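Local atomic coordinates of KLLA0B12012p (Kluyveromyces lactis, PDB entry 6Y3P), a protein that probably binds ATP through its C-terminal ATP-grasp domain, the part described here, and is a direct partner of the mRNA decapping enzyme Dcp2. Residues A[289-292]-A[293-297]; A[300-303]-A[304-308]. All blocks are in the same frame, centred on the assembly; numbering follows the deposited sequence.

In the fold
Both contacts lie on one helix, 290-313, inside the tubulin-tyrosine ligase-like region of this ATP-grasp domain, with their centres about 17 Å apart. Contact 1 is the start of the helix, partly buried and well out from the middle of the chain; its side chains are mostly charged, two sulfate ions sit beside it, and its polar side-chain contacts include salt bridges and sulfate bonds. Contact 2 lies further along and deeper, where the helix covers the six-stranded antiparallel sheet. There the backbone bonds continue in the same pattern, but the side chains facing the sheet are largely apolar, and polar groups such as His-301 and Glu-306 find partners in other parts of the chain.

Contact 1: residues A[289-292]-A[293-297]; sequences PSHR and REEIR. With SO4 (sulfate ion), chain C; SO4 (sulfate ion), chain D.
The first turns of helix 290-313 begin at Pro-289, in the N-cap position, whose O accepts the bond from Arg-293 N at 3.0 Å (156° at the hydrogen). The same i to i+4 pattern continues from Ser-290, His-291 and Arg-292 to Glu-294, Glu-295 and Ile-296. Ser-290 holds the chain C sulfate, probably from the crystallisation liquor, by two bonds: its OG lies 2.7 Å and its backbone N 3.2 Å from that ion's O4. The side-chain torsion (chi1 58°) sets OG between the backbone N and the carbonyl carbon, on the side where that N-H also reaches the anion. Arg-293 folds back so that one guanidinium face lies over Ser-290 CA, while NH1 binds O3 of the chain D sulfate at 2.8 Å and is also paired with Asp-283; NE bonds to Ile-288 O. Arg-297 NH1 salt-bridges Glu-294 OE1 (3.0 Å). On another side of the helix, Arg-292 NH1 forms a salt bridge to Glu-295 OE1 at 3.0 Å, meeting that oxygen nearly end-on to its C-O bond, with the two flat groups turned 77° apart. Glu-295 OE2 lies 3.7 Å from His-291 CD2, in plane at the imidazole edge. With an alanine at Glu-295, Arg-292 NH1 would probably be left without this mate and its guanidinium freer to turn. An anion held by a first-turn backbone N-H, as here by Ser-290 N, is typical of a helix N-terminus.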
loop_
_atom_site.group_PDB
_atom_site.type_symbol
_atom_site.label_atom_id
_atom_site.label_comp_id
_atom_site.label_asym_id
_atom_site.label_seq_id
_atom_site.Cartn_x
_atom_site.Cartn_y
_atom_site.Cartn_z
ATOM N N PRO A 289 -13.502 17.992 8.446
ATOM C CA PRO A 289 -14.676 18.509 7.689
ATOM C C PRO A 289 -14.952 17.671 6.431
ATOM O O PRO A 289 -14.007 17.224 5.810
ATOM C CB PRO A 289 -14.299 19.972 7.372
ATOM C CG PRO A 289 -13.132 20.315 8.308
ATOM C CD PRO A 289 -12.441 19.019 8.592
ATOM N N SER A 290 -16.220 17.418 6.076
ATOM C CA SER A 290 -16.568 16.586 4.916
ATOM C C SER A 290 -15.866 16.969 3.602
ATOM O O SER A 290 -15.449 16.062 2.886
ATOM C CB SER A 290 -18.078 16.489 4.703
ATOM O OG SER A 290 -18.638 17.776 4.529
ATOM N N HIS A 291 -15.684 18.256 3.307
ATOM C CA HIS A 291 -14.995 18.672 2.085
ATOM C C HIS A 291 -13.511 18.290 2.132
ATOM O O HIS A 291 -12.917 18.057 1.084
ATOM C CB HIS A 291 -15.197 20.164 1.791
ATOM C CG HIS A 291 -14.413 21.066 2.691
ATOM N ND1 HIS A 291 -14.941 21.543 3.887
ATOM C CD2 HIS A 291 -13.161 21.551 2.546
ATOM C CE1 HIS A 291 -13.992 22.293 4.424
ATOM N NE2 HIS A 291 -12.901 22.309 3.664
ATOM N N ARG A 292 -12.917 18.220 3.345
ATOM C CA ARG A 292 -11.537 17.791 3.519
ATOM C C ARG A 292 -11.456 16.280 3.333
ATOM O O ARG A 292 -10.528 15.803 2.700
ATOM C CB ARG A 292 -10.982 18.213 4.876
ATOM C CG ARG A 292 -10.797 19.714 5.035
ATOM C CD ARG A 292 -9.994 20.364 3.918
ATOM N NE ARG A 292 -9.312 21.542 4.443
ATOM C CZ ARG A 292 -8.225 22.092 3.923
ATOM N NH1 ARG A 292 -7.698 21.609 2.811
ATOM N NH2 ARG A 292 -7.642 23.117 4.527
ATOM N N ARG A 293 -12.469 15.539 3.810
ATOM C CA ARG A 293 -12.547 14.090 3.589
ATOM C C ARG A 293 -12.638 13.782 2.079
ATOM O O ARG A 293 -11.969 12.865 1.610
ATOM C CB ARG A 293 -13.746 13.485 4.338
ATOM C CG ARG A 293 -13.403 13.120 5.768
ATOM C CD ARG A 293 -14.559 12.487 6.477
ATOM N NE ARG A 293 -15.263 13.519 7.228
ATOM C CZ ARG A 293 -16.551 13.786 7.116
ATOM N NH1 ARG A 293 -17.315 13.070 6.303
ATOM N NH2 ARG A 293 -17.086 14.772 7.803
ATOM N N GLU A 294 -13.406 14.600 1.319
ATOM C CA GLU A 294 -13.573 14.446 -0.125
ATOM C C GLU A 294 -12.299 14.764 -0.910
ATOM O O GLU A 294 -11.981 14.046 -1.858
ATOM C CB GLU A 294 -14.777 15.253 -0.635
ATOM C CG GLU A 294 -15.490 14.596 -1.815
ATOM C CD GLU A 294 -15.771 13.098 -1.749
ATOM O OE1 GLU A 294 -16.529 12.662 -0.847
ATOM O OE2 GLU A 294 -15.250 12.362 -2.623
ATOM N N GLU A 295 -11.548 15.785 -0.474
ATOM C CA GLU A 295 -10.271 16.208 -1.050
ATOM C C GLU A 295 -9.228 15.102 -0.814
ATOM O O GLU A 295 -8.393 14.852 -1.691
ATOM C CB GLU A 295 -9.797 17.508 -0.385
ATOM C CG GLU A 295 -10.365 18.784 -0.981
ATOM C CD GLU A 295 -10.210 20.045 -0.142
ATOM O OE1 GLU A 295 -9.304 20.089 0.723
ATOM O OE2 GLU A 295 -10.992 21.001 -0.366
ATOM N N ILE A 296 -9.284 14.427 0.365
ATOM C CA ILE A 296 -8.384 13.319 0.667
ATOM C C ILE A 296 -8.713 12.128 -0.298
ATOM O O ILE A 296 -7.810 11.431 -0.778
ATOM C CB ILE A 296 -8.481 12.965 2.183
ATOM C CG1 ILE A 296 -7.683 13.987 3.027
ATOM C CG2 ILE A 296 -8.023 11.530 2.489
ATOM C CD1 ILE A 296 -8.046 14.011 4.645
ATOM N N ARG A 297 -10.004 11.931 -0.592
ATOM C CA ARG A 297 -10.431 10.859 -1.491
ATOM C C ARG A 297 -9.963 11.181 -2.920
ATOM O O ARG A 297 -9.421 10.319 -3.591
ATOM C CB ARG A 297 -11.955 10.712 -1.447
ATOM C CG ARG A 297 -12.425 9.455 -0.753
ATOM C CD ARG A 297 -13.886 9.555 -0.386
ATOM N NE ARG A 297 -14.019 9.314 1.045
ATOM C CZ ARG A 297 -14.719 10.069 1.883
ATOM N NH1 ARG A 297 -15.408 11.116 1.432
ATOM N NH2 ARG A 297 -14.749 9.778 3.177
HETATM S S SO4 C . -18.850 19.823 7.942
HETATM O O1 SO4 C . -18.404 21.180 8.233
HETATM O O2 SO4 C . -20.304 19.709 8.114
HETATM O O3 SO4 C . -18.190 18.876 8.820
HETATM O O4 SO4 C . -18.513 19.522 6.575
HETATM S S SO4 D . -21.149 13.994 7.267
HETATM O O1 SO4 D . -20.662 15.350 7.533
HETATM O O2 SO4 D . -22.254 14.048 6.304
HETATM O O3 SO4 D . -20.060 13.198 6.705
HETATM O O4 SO4 D . -21.611 13.389 8.525
#

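Contact 2: residues A[300-303]-A[304-308]; sequences IHEA and VSELF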
loop_
_atom_site.group_PDB
_atom_site.type_symbol
_atom_site.label_atom_id
_atom_site.label_comp_id
_atom_site.label_asym_id
_atom_site.label_seq_id
_atom_site.Cartn_x
_atom_site.Cartn_y
_atom_site.Cartn_z
ATOM N N ILE A 300 -6.336 10.593 -3.195
ATOM C CA ILE A 300 -6.077 9.140 -3.190
ATOM C C ILE A 300 -6.313 8.526 -4.591
ATOM O O ILE A 300 -5.474 7.769 -5.092
ATOM C CB ILE A 300 -6.842 8.417 -2.041
ATOM C CG1 ILE A 300 -6.102 8.662 -0.706
ATOM C CG2 ILE A 300 -6.983 6.899 -2.325
ATOM C CD1 ILE A 300 -6.888 8.433 0.618
ATOM N N HIS A 301 -7.429 8.872 -5.218
ATOM C CA HIS A 301 -7.779 8.368 -6.548
ATOM C C HIS A 301 -6.788 8.828 -7.559
ATOM O O HIS A 301 -6.445 8.070 -8.439
ATOM C CB HIS A 301 -9.145 8.891 -6.958
ATOM C CG HIS A 301 -10.259 8.331 -6.158
ATOM N ND1 HIS A 301 -11.562 8.525 -6.527
ATOM C CD2 HIS A 301 -10.229 7.581 -5.039
ATOM C CE1 HIS A 301 -12.285 7.880 -5.632
ATOM N NE2 HIS A 301 -11.520 7.288 -4.731
ATOM N N GLU A 302 -6.322 10.068 -7.446
ATOM C CA GLU A 302 -5.332 10.595 -8.355
ATOM C C GLU A 302 -3.991 9.888 -8.227
ATOM O O GLU A 302 -3.396 9.528 -9.243
ATOM C CB GLU A 302 -5.213 12.114 -8.178
ATOM C CG GLU A 302 -4.670 12.835 -9.393
ATOM C CD GLU A 302 -5.224 12.459 -10.759
ATOM O OE1 GLU A 302 -6.429 12.127 -10.876
ATOM O OE2 GLU A 302 -4.435 12.526 -11.728
ATOM N N ALA A 303 -3.547 9.649 -6.980
ATOM C CA ALA A 303 -2.271 9.010 -6.656
ATOM C C ALA A 303 -2.205 7.541 -7.094
ATOM O O ALA A 303 -1.177 7.106 -7.638
ATOM C CB ALA A 303 -1.961 9.161 -5.177
ATOM N N VAL A 304 -3.323 6.797 -6.892
ATOM C CA VAL A 304 -3.490 5.399 -7.294
ATOM C C VAL A 304 -3.403 5.279 -8.851
ATOM O O VAL A 304 -2.662 4.450 -9.364
ATOM C CB VAL A 304 -4.816 4.799 -6.717
ATOM C CG1 VAL A 304 -5.167 3.497 -7.409
ATOM C CG2 VAL A 304 -4.729 4.578 -5.197
ATOM N N SER A 305 -4.163 6.122 -9.573
ATOM C CA SER A 305 -4.245 6.200 -11.045
ATOM C C SER A 305 -2.860 6.473 -11.655
ATOM O O SER A 305 -2.442 5.784 -12.577
ATOM C CB SER A 305 -5.230 7.300 -11.448
ATOM O OG SER A 305 -5.224 7.497 -12.850
ATOM N N GLU A 306 -2.155 7.474 -11.106
ATOM C CA GLU A 306 -0.812 7.902 -11.498
ATOM C C GLU A 306 0.194 6.798 -11.246
ATOM O O GLU A 306 1.034 6.538 -12.112
ATOM C CB GLU A 306 -0.426 9.179 -10.729
ATOM C CG GLU A 306 -1.134 10.433 -11.208
ATOM C CD GLU A 306 -0.840 10.759 -12.658
ATOM O OE1 GLU A 306 0.343 11.040 -12.956
ATOM O OE2 GLU A 306 -1.754 10.618 -13.505
ATOM N N LEU A 307 0.077 6.102 -10.099
ATOM C CA LEU A 307 0.977 4.991 -9.765
ATOM C C LEU A 307 0.849 3.842 -10.734
ATOM O O LEU A 307 1.863 3.298 -11.173
ATOM C CB LEU A 307 0.828 4.528 -8.303
ATOM C CG LEU A 307 1.776 3.415 -7.828
ATOM C CD1 LEU A 307 3.249 3.758 -8.145
ATOM C CD2 LEU A 307 1.637 3.186 -6.373
ATOM N N PHE A 308 -0.372 3.473 -11.088
ATOM C CA PHE A 308 -0.559 2.397 -12.048
ATOM C C PHE A 308 -0.088 2.809 -13.454
ATOM O O PHE A 308 0.487 1.980 -14.155
ATOM C CB PHE A 308 -1.991 1.838 -11.997
ATOM C CG PHE A 308 -2.074 0.838 -10.862
ATOM C CD1 PHE A 308 -1.430 -0.396 -10.950
ATOM C CD2 PHE A 308 -2.702 1.170 -9.667
ATOM C CE1 PHE A 308 -1.421 -1.275 -9.872
ATOM C CE2 PHE A 308 -2.694 0.285 -8.587
ATOM C CZ PHE A 308 -2.052 -0.928 -8.694
#
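Glu-306 OE1 is gripped by two hydroxyls, those of Tyr-93 and Ser-100, while the other oxygen of the same carboxylate, OE2, faces Glu-302 OE2 one turn back at 3.7 Å. This is the middle of helix 290-313, which packs against the six-stranded antiparallel sheet of the ATP-grasp domain. The two acidic side chains cross at a slant, their carboxylate planes only 17° apart, and no hydrogen bond joins them; the hydroxyls on OE1 probably ease the repulsion. Glu-306 CG stands beside its own backbone N (chi1 -74°), which directs it back along the helix to within 3.1 Å of Glu-302 O. The backbone beneath is regular: Ile-300 O takes Val-304 N at 3.0 Å in a fairly straight bond, and Ala-303 O takes Leu-307 N at 2.9 Å. Between them, His-301 O and Glu-302 O receive Ser-305 N and Glu-306 N, with Ser-305 CB resting 3.3 Å from His-301 O, the same oxygen its own N-H bonds to.

On the sheet-facing side, Val-304 reaches Val-229 and Val-231 of strand 228-239 and Val-221 of strand 215-224, and Ile-300 rests on Cys-219 and Phe-333. His-301, whose NE2 bonds to Asp-233, adds a polar tie from helix to sheet. Ile-300 and Val-304 themselves touch lightly through methyl groups, CG2 to CG2 at 4.3 Å. Val-304 CG1 lies anti to the backbone N (chi1 165°); the other branch, CG2, therefore points back along the helix and comes 3.3 Å from Ile-300 O.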